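Local coordinates for Lmo0135 protein (Listeria monocytogenes EGD-e, PDB 5ISU) that probably binds peptides outside the cell and delivers them to an ABC transporter, as a family 5 solute-binding protein, at residues K156-G161 and S168-N173; D405-K410 and E447-I452; Y409-L412 and P418-Y421. All coordinates share one frame; numbering follows the deposited sequence. Where two conformers were deposited one is given.

Contact 1: K156-G161 and S168-N173. With EDO (1,2-ethanediol), chain B.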
loop_
_atom_site.group_PDB
_atom_site.type_symbol
_atom_site.label_atom_id
_atom_site.label_comp_id
_atom_site.label_asym_id
_atom_site.label_seq_id
_atom_site.Cartn_x
_atom_site.Cartn_y
_atom_site.Cartn_z
ATOM N N LYS A 156 23.466 -0.358 -12.924
ATOM C CA LYS A 156 24.425 0.717 -13.091
ATOM C C LYS A 156 24.860 0.821 -14.567
ATOM O O LYS A 156 24.828 1.910 -15.154
ATOM C CB LYS A 156 25.622 0.472 -12.156
ATOM C CG LYS A 156 26.771 1.485 -12.208
ATOM C CD LYS A 156 27.826 1.101 -11.172
ATOM C CE LYS A 156 29.095 1.946 -11.247
ATOM N NZ LYS A 156 28.867 3.384 -10.930
ATOM N N HIS A 157 25.185 -0.318 -15.190
ATOM C CA HIS A 157 25.632 -0.297 -16.586
ATOM C C HIS A 157 24.607 0.334 -17.563
ATOM O O HIS A 157 24.970 0.773 -18.649
ATOM C CB HIS A 157 26.050 -1.700 -17.058
ATOM C CG HIS A 157 24.903 -2.629 -17.313
ATOM N ND1 HIS A 157 24.278 -3.337 -16.310
ATOM C CD2 HIS A 157 24.285 -2.978 -18.466
ATOM C CE1 HIS A 157 23.305 -4.061 -16.832
ATOM N NE2 HIS A 157 23.297 -3.875 -18.140
ATOM N N ILE A 158 23.344 0.386 -17.154
ATOM C CA ILE A 158 22.272 0.973 -17.965
ATOM C C ILE A 158 22.051 2.462 -17.651
ATOM O O ILE A 158 21.944 3.274 -18.561
ATOM C CB ILE A 158 20.920 0.242 -17.724
ATOM C CG1 ILE A 158 21.003 -1.251 -18.096
ATOM C CG2 ILE A 158 19.777 0.897 -18.495
ATOM C CD1 ILE A 158 21.351 -1.545 -19.538
ATOM N N PHE A 159 21.957 2.812 -16.375
ATOM C CA PHE A 159 21.644 4.212 -15.981
ATOM C C PHE A 159 22.800 5.137 -15.559
ATOM O O PHE A 159 22.577 6.319 -15.336
ATOM C CB PHE A 159 20.553 4.218 -14.924
ATOM C CG PHE A 159 19.258 3.653 -15.411
ATOM C CD1 PHE A 159 18.404 4.426 -16.176
ATOM C CD2 PHE A 159 18.888 2.353 -15.096
ATOM C CE1 PHE A 159 17.194 3.915 -16.626
ATOM C CE2 PHE A 159 17.690 1.834 -15.536
ATOM C CZ PHE A 159 16.835 2.613 -16.304
ATOM N N GLU A 160 24.016 4.617 -15.459
ATOM C CA GLU A 160 25.174 5.439 -15.128
ATOM C C GLU A 160 25.351 6.538 -16.201
ATOM O O GLU A 160 25.387 6.241 -17.395
ATOM C CB GLU A 160 26.412 4.549 -15.073
ATOM C CG GLU A 160 27.708 5.228 -14.661
ATOM C CD GLU A 160 28.873 4.253 -14.654
ATOM O OE1 GLU A 160 28.985 3.456 -15.615
ATOM O OE2 GLU A 160 29.681 4.293 -13.695
ATOM N N GLY A 161 25.424 7.798 -15.768
ATOM C CA GLY A 161 25.580 8.932 -16.686
ATOM C C GLY A 161 24.291 9.439 -17.330
ATOM O O GLY A 161 24.336 10.288 -18.227
ATOM N N SER A 168 14.119 8.908 -19.232
ATOM C CA SER A 168 14.978 8.141 -20.153
ATOM C C SER A 168 14.230 7.086 -20.975
ATOM O O SER A 168 13.425 6.321 -20.438
ATOM C CB SER A 168 16.105 7.449 -19.373
ATOM O OG SER A 168 16.916 6.645 -20.217
ATOM N N ASP A 169 14.526 7.051 -22.276
ATOM C CA ASP A 169 13.916 6.082 -23.195
ATOM C C ASP A 169 14.386 4.653 -22.884
ATOM O O ASP A 169 13.803 3.677 -23.363
ATOM C CB ASP A 169 14.070 6.492 -24.693
ATOM C CG ASP A 169 15.527 6.694 -25.142
ATOM O OD1 ASP A 169 16.461 6.198 -24.481
ATOM O OD2 ASP A 169 15.730 7.344 -26.203
ATOM N N LYS A 170 15.413 4.528 -22.043
ATOM C CA LYS A 170 15.847 3.201 -21.586
ATOM C C LYS A 170 14.755 2.508 -20.744
ATOM O O LYS A 170 14.769 1.274 -20.599
ATOM C CB LYS A 170 17.159 3.299 -20.811
ATOM C CG LYS A 170 18.346 3.613 -21.703
ATOM C CD LYS A 170 19.621 3.812 -20.909
ATOM C CE LYS A 170 20.792 4.130 -21.828
ATOM N NZ LYS A 170 22.061 4.296 -21.070
ATOM N N ASN A 171 13.824 3.293 -20.184
ATOM C CA ASN A 171 12.702 2.735 -19.406
ATOM C C ASN A 171 11.671 2.108 -20.331
ATOM O O ASN A 171 10.777 1.420 -19.853
ATOM C CB ASN A 171 12.018 3.791 -18.541
ATOM C CG ASN A 171 12.908 4.290 -17.429
ATOM O OD1 ASN A 171 13.387 3.511 -16.606
ATOM N ND2 ASN A 171 13.112 5.597 -17.378
ATOM N N LYS A 172 11.775 2.394 -21.637
ATOM C CA LYS A 172 10.893 1.765 -22.630
ATOM C C LYS A 172 11.213 0.268 -22.789
ATOM O O LYS A 172 10.338 -0.495 -23.185
ATOM C CB LYS A 172 10.951 2.470 -23.990
ATOM C CG LYS A 172 10.283 3.843 -24.021
ATOM C CD LYS A 172 10.709 4.625 -25.263
ATOM C CE LYS A 172 10.017 5.974 -25.406
ATOM N NZ LYS A 172 8.587 5.824 -25.792
ATOM N N ASN A 173 12.445 -0.141 -22.506
ATOM C CA ASN A 173 12.795 -1.561 -22.587
ATOM C C ASN A 173 13.563 -1.924 -21.308
ATOM O O ASN A 173 14.765 -2.182 -21.341
ATOM C CB ASN A 173 13.562 -1.853 -23.874
ATOM C CG ASN A 173 12.801 -1.391 -25.117
ATOM O OD1 ASN A 173 12.141 -2.186 -25.782
ATOM N ND2 ASN A 173 12.843 -0.094 -25.396
HETATM C C1 EDO B . 27.544 6.380 -8.670
HETATM O O1 EDO B . 26.365 7.175 -8.519
HETATM C C2 EDO B . 27.652 5.416 -7.497
HETATM O O2 EDO B . 28.077 4.135 -7.961
#
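Asn171 OD1 meets the Phe159 ring obliquely at its far end, 3.6 Å from Phe159 CZ. The amide and ring planes are 28° apart. Ile158 CG2 lies over one face of the ring, toward the rim. Helix 156-159 here meets the loop that leads on to strand 180-186. Within that loop Ser168 forms an ST turn: its OG accepts from Lys170 N at 3.2 Å. A short 3-10 segment follows. Asn171 is held from outside, with OD1 bonded to Asn32 and ND2 to Ile165 O. Its bond from ND2 to Ser168 O is weak.

Lys170 leaves its backbone with CG beside the backbone N (chi1 -71°) and then runs fully extended. This carries NZ across to the helix. Its CD passes 3.8 Å from Ile158 CG2 on the way.

A salt bridge runs along the helix, from Lys156 at its start to Glu160 just past its end. Lys156 NZ meets Glu160 OE2 at 3.0 Å, from above the carboxylate plane, and also donates to a 1,2-ethanediol, probably from the crystallisation liquor. The direct polar link between the segments is made at the helix backbone: Lys170 NZ donates to Ile158 O at 2.7 Å, in the carbonyl plane, with a C=O...N angle of 159°.

Contact 2: D405-K410 and E447-I452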
loop_
_atom_site.group_PDB
_atom_site.type_symbol
_atom_site.label_atom_id
_atom_site.label_comp_id
_atom_site.label_asym_id
_atom_site.label_seq_id
_atom_site.Cartn_x
_atom_site.Cartn_y
_atom_site.Cartn_z
ATOM N N ASP A 405 6.285 -0.662 8.880
ATOM C CA ASP A 405 6.821 0.122 9.985
ATOM C C ASP A 405 5.897 1.309 10.234
ATOM O O ASP A 405 5.575 2.052 9.301
ATOM C CB ASP A 405 8.272 0.575 9.742
ATOM C CG ASP A 405 8.906 1.240 11.005
ATOM O OD1 ASP A 405 8.485 2.373 11.391
ATOM O OD2 ASP A 405 9.838 0.633 11.607
ATOM N N PRO A 406 5.490 1.512 11.508
ATOM C CA PRO A 406 4.564 2.603 11.820
ATOM C C PRO A 406 5.103 4.010 11.542
ATOM O O PRO A 406 4.324 4.941 11.446
ATOM C CB PRO A 406 4.275 2.398 13.313
ATOM C CG PRO A 406 5.489 1.693 13.837
ATOM C CD PRO A 406 5.942 0.806 12.731
ATOM N N ASP A 407 6.408 4.169 11.394
ATOM C CA ASP A 407 6.975 5.510 11.112
ATOM C C ASP A 407 6.452 6.085 9.782
ATOM O O ASP A 407 6.316 7.296 9.639
ATOM C CB ASP A 407 8.492 5.457 11.062
ATOM C CG ASP A 407 9.126 6.839 10.886
ATOM O OD1 ASP A 407 8.952 7.710 11.771
ATOM O OD2 ASP A 407 9.836 7.044 9.878
ATOM N N ALA A 408 6.129 5.221 8.821
ATOM C CA ALA A 408 5.617 5.701 7.535
ATOM C C ALA A 408 4.256 6.422 7.665
ATOM O O ALA A 408 3.890 7.221 6.800
ATOM C CB ALA A 408 5.527 4.550 6.519
ATOM N N TYR A 409 3.536 6.165 8.760
ATOM C CA TYR A 409 2.229 6.768 8.988
ATOM C C TYR A 409 2.290 8.215 9.452
ATOM O O TYR A 409 1.252 8.867 9.518
ATOM C CB TYR A 409 1.436 5.964 10.019
ATOM C CG TYR A 409 1.017 4.554 9.629
ATOM C CD1 TYR A 409 1.942 3.527 9.505
ATOM C CD2 TYR A 409 -0.323 4.227 9.508
ATOM C CE1 TYR A 409 1.544 2.232 9.207
ATOM C CE2 TYR A 409 -0.729 2.944 9.209
ATOM C CZ TYR A 409 0.202 1.948 9.070
ATOM O OH TYR A 409 -0.238 0.665 8.775
ATOM N N LYS A 410 3.478 8.716 9.776
ATOM C CA LYS A 410 3.638 10.118 10.227
ATOM C C LYS A 410 2.995 11.175 9.338
ATOM O O LYS A 410 2.421 12.141 9.847
ATOM C CB LYS A 410 5.118 10.497 10.308
ATOM C CG LYS A 410 5.877 9.909 11.475
ATOM C CD LYS A 410 7.296 10.468 11.588
ATOM C CE LYS A 410 8.114 10.242 10.323
ATOM N NZ LYS A 410 9.566 10.403 10.613
ATOM N N GLU A 447 6.205 0.443 23.305
ATOM C CA GLU A 447 5.431 1.316 24.206
ATOM C C GLU A 447 5.063 2.663 23.577
ATOM O O GLU A 447 3.964 3.154 23.785
ATOM C CB GLU A 447 6.161 1.543 25.541
ATOM C CG GLU A 447 6.238 0.293 26.403
ATOM C CD GLU A 447 6.881 0.512 27.770
ATOM O OE1 GLU A 447 7.330 1.641 28.094
ATOM O OE2 GLU A 447 6.933 -0.470 28.542
ATOM N N ILE A 448 5.971 3.229 22.786
ATOM C CA ILE A 448 5.732 4.517 22.130
ATOM C C ILE A 448 4.610 4.415 21.095
ATOM O O ILE A 448 3.689 5.238 21.095
ATOM C CB ILE A 448 7.022 5.077 21.476
ATOM C CG1 ILE A 448 8.032 5.429 22.568
ATOM C CG2 ILE A 448 6.714 6.331 20.653
ATOM C CD1 ILE A 448 9.448 5.642 22.070
ATOM N N TYR A 449 4.675 3.428 20.211
ATOM C CA TYR A 449 3.613 3.301 19.215
ATOM C C TYR A 449 2.278 2.844 19.835
ATOM O O TYR A 449 1.215 3.130 19.282
ATOM C CB TYR A 449 4.052 2.477 18.008
ATOM C CG TYR A 449 5.111 3.219 17.210
ATOM C CD1 TYR A 449 4.767 4.280 16.376
ATOM C CD2 TYR A 449 6.448 2.881 17.317
ATOM C CE1 TYR A 449 5.734 4.984 15.678
ATOM C CE2 TYR A 449 7.420 3.572 16.621
ATOM C CZ TYR A 449 7.066 4.617 15.801
ATOM O OH TYR A 449 8.057 5.265 15.091
ATOM N N GLU A 450 2.325 2.181 20.987
ATOM C CA GLU A 450 1.072 1.836 21.695
ATOM C C GLU A 450 0.399 3.107 22.203
ATOM O O GLU A 450 -0.822 3.262 22.044
ATOM C CB GLU A 450 1.291 0.826 22.811
ATOM C CG GLU A 450 1.542 -0.566 22.254
ATOM C CD GLU A 450 1.731 -1.631 23.317
ATOM O OE1 GLU A 450 2.021 -1.296 24.492
ATOM O OE2 GLU A 450 1.595 -2.822 22.964
ATOM N N LYS A 451 1.186 4.040 22.742
ATOM C CA LYS A 451 0.610 5.290 23.206
ATOM C C LYS A 451 0.037 6.072 22.056
ATOM O O LYS A 451 -1.015 6.671 22.198
ATOM C CB LYS A 451 1.590 6.170 24.016
ATOM C CG LYS A 451 1.824 5.667 25.435
ATOM C CD LYS A 451 2.146 6.797 26.426
ATOM C CE LYS A 451 3.509 7.447 26.228
ATOM N NZ LYS A 451 4.631 6.558 26.642
ATOM N N ILE A 452 0.734 6.071 20.923
ATOM C CA ILE A 452 0.275 6.780 19.715
ATOM C C ILE A 452 -1.075 6.223 19.258
ATOM O O ILE A 452 -2.018 6.989 19.030
ATOM C CB ILE A 452 1.338 6.742 18.594
ATOM C CG1 ILE A 452 2.578 7.540 19.042
ATOM C CG2 ILE A 452 0.780 7.325 17.298
ATOM C CD1 ILE A 452 3.754 7.452 18.105
HETATM O O HOH W 1 7.553 7.483 14.123
#
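Pro406 and Tyr449 are the closest backbone pair, their CA atoms 7.5 Å apart, where the 3-10 turn 406-409 lies beside helix 442-458. The side chains close this gap as a CH-pi contact. Pro406 CG sits over the centre of the Tyr449 ring, 3.5 Å from the centroid and 4° off the ring normal. Pro406 CB lies toward one side of the same face, 3.6 Å from Tyr449 CD1.

An Asx turn leads into the 3-10 segment, spanning the proline. Asp405 OD1 accepts from Asp407 N at 2.7 Å, through its anti lone pair, at an N-H...O angle of 161°. Asp405 OD2 has a salt bridge to Arg445, earlier in helix 442-458. Arg445 also bonds Tyr449 OH, which ties both segments to one guanidinium group.

Beyond the ring the link is made through a water. Tyr449 OH donates to it, and it donates to Asp407 OD1 at 2.7 Å. The water lies at the ring edge, in plane. Asp407 has CG anti to its backbone N (chi1 -175°), which turns the carboxylate to this water and to Lys410 NZ. The salt bridge from Lys410 NZ to Asp407 OD1 is 3.0 Å long.

Contact 3: Y409-L412 and P418-Y421; sequences YKSL and PYNY
Ser411 O is the polar atom on which the second segment closes. Tyr419 N donates to it at 3.1 Å, but the bond is weak, with an N-H...O angle of 132°. Tyr419 CB also packs on this oxygen, at 3.3 Å.

One residue further on, the two backbones touch through a pair of CA-H...O contacts. Leu412 CA lies 3.5 Å from Tyr419 O. Asn420 CA lies 3.4 Å from Leu412 O, with 159° at the hydrogen. The backbones come closest here, with the CA atoms of Leu412 and Asn420 4.3 Å apart, which lets these contacts form.

Leu412 sets off away from 418-421, yet its CD2 returns. CG lies beside the backbone N (chi1 -65°), and CD2 reaches Tyr419 CB at 3.8 Å. The same methyl meets the Tyr421 ring obliquely, at its CE2. Leu412 also packs on Met402 and on Tyr400 of strand 395-400, so it belongs to the interior.

The Tyr419 ring stands at the outer side. Pro418 CG covers one of its faces, offset toward the rim, and Ser411 CB lies at its edge, in plane. Tyr419 O sits 3.4 Å above the face of the Tyr421 ring, again toward the rim.

Asn420 is buried, and its ND2 is bonded to Leu414 O and Tyr424 O. It thus pins the intervening loop and the chain that follows. Asn420 is also the centre of an inverse gamma turn, closed by a weak bond from Tyr421 N to Tyr419 O, in the long connection between strand 395-400 and helix 427-438.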
loop_
_atom_site.group_PDB
_atom_site.type_symbol
_atom_site.label_atom_id
_atom_site.label_comp_id
_atom_site.label_asym_id
_atom_site.label_seq_id
_atom_site.Cartn_x
_atom_site.Cartn_y
_atom_site.Cartn_z
ATOM N N TYR A 409 3.536 6.165 8.760
ATOM C CA TYR A 409 2.229 6.768 8.988
ATOM C C TYR A 409 2.290 8.215 9.452
ATOM O O TYR A 409 1.252 8.867 9.518
ATOM C CB TYR A 409 1.436 5.964 10.019
ATOM C CG TYR A 409 1.017 4.554 9.629
ATOM C CD1 TYR A 409 1.942 3.527 9.505
ATOM C CD2 TYR A 409 -0.323 4.227 9.508
ATOM C CE1 TYR A 409 1.544 2.232 9.207
ATOM C CE2 TYR A 409 -0.729 2.944 9.209
ATOM C CZ TYR A 409 0.202 1.948 9.070
ATOM O OH TYR A 409 -0.238 0.665 8.775
ATOM N N LYS A 410 3.478 8.716 9.776
ATOM C CA LYS A 410 3.638 10.118 10.227
ATOM C C LYS A 410 2.995 11.175 9.338
ATOM O O LYS A 410 2.421 12.141 9.847
ATOM C CB LYS A 410 5.118 10.497 10.308
ATOM C CG LYS A 410 5.877 9.909 11.475
ATOM C CD LYS A 410 7.296 10.468 11.588
ATOM C CE LYS A 410 8.114 10.242 10.323
ATOM N NZ LYS A 410 9.566 10.403 10.613
ATOM N N SER A 411 3.134 10.999 8.018
ATOM C CA SER A 411 2.628 11.945 7.010
ATOM C C SER A 411 1.087 12.067 6.983
ATOM O O SER A 411 0.526 12.918 6.281
ATOM C CB SER A 411 3.169 11.559 5.623
ATOM O OG SER A 411 2.777 10.231 5.262
ATOM N N LEU A 412 0.417 11.207 7.750
ATOM C CA LEU A 412 -1.043 11.223 7.876
ATOM C C LEU A 412 -1.488 11.776 9.229
ATOM O O LEU A 412 -2.680 12.027 9.421
ATOM C CB LEU A 412 -1.599 9.800 7.747
ATOM C CG LEU A 412 -1.433 9.089 6.407
ATOM C CD1 LEU A 412 -1.275 7.591 6.611
ATOM C CD2 LEU A 412 -2.594 9.404 5.481
ATOM N N PRO A 418 1.139 16.735 4.924
ATOM C CA PRO A 418 0.250 17.013 3.800
ATOM C C PRO A 418 -0.934 16.040 3.700
ATOM O O PRO A 418 -1.949 16.399 3.111
ATOM C CB PRO A 418 1.175 16.887 2.577
ATOM C CG PRO A 418 2.238 15.947 3.005
ATOM C CD PRO A 418 2.434 16.181 4.479
ATOM N N TYR A 419 -0.823 14.840 4.278
ATOM C CA TYR A 419 -1.942 13.888 4.214
ATOM C C TYR A 419 -2.714 13.783 5.546
ATOM O O TYR A 419 -3.404 12.807 5.780
ATOM C CB TYR A 419 -1.466 12.517 3.699
ATOM C CG TYR A 419 -0.577 12.610 2.467
ATOM C CD1 TYR A 419 -1.094 13.014 1.230
ATOM C CD2 TYR A 419 0.778 12.276 2.532
ATOM C CE1 TYR A 419 -0.279 13.104 0.106
ATOM C CE2 TYR A 419 1.600 12.357 1.408
ATOM C CZ TYR A 419 1.069 12.771 0.198
ATOM O OH TYR A 419 1.871 12.849 -0.924
ATOM N N ASN A 420 -2.610 14.809 6.397
ATOM C CA ASN A 420 -3.336 14.862 7.681
ATOM C C ASN A 420 -4.745 15.373 7.351
ATOM O O ASN A 420 -5.063 16.555 7.553
ATOM C CB ASN A 420 -2.595 15.807 8.646
ATOM C CG ASN A 420 -3.210 15.876 10.052
ATOM O OD1 ASN A 420 -4.370 15.529 10.287
ATOM N ND2 ASN A 420 -2.410 16.369 10.999
ATOM N N TYR A 421 -5.582 14.469 6.849
ATOM C CA TYR A 421 -6.959 14.809 6.405
ATOM C C TYR A 421 -7.874 15.372 7.497
ATOM O O TYR A 421 -8.762 16.194 7.219
ATOM C CB TYR A 421 -7.622 13.598 5.710
ATOM C CG TYR A 421 -6.841 13.119 4.478
ATOM C CD1 TYR A 421 -6.639 13.971 3.391
ATOM C CD2 TYR A 421 -6.325 11.824 4.395
ATOM C CE1 TYR A 421 -5.935 13.563 2.269
ATOM C CE2 TYR A 421 -5.621 11.405 3.270
ATOM C CZ TYR A 421 -5.433 12.283 2.209
ATOM O OH TYR A 421 -4.746 11.901 1.087
#

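Contact 1 comes first along the chain and stands apart. Its centre is about 38 Å from that of contact 2 and about 34 Å from that of contact 3, and the nearest atoms are about 24 and 21 Å apart. It joins helix 156-159 to the loop before strand 180-186. Contacts 2 and 3 both start from the connection between strand 395-400 and helix 427-438. They share Tyr409 and Lys410, and their centres are about 13 Å apart. Contact 2 ties this connection to helix 442-458, further along the chain. Contact 3 folds it back on itself. The three contacts thus lie in two separate regions of the chain.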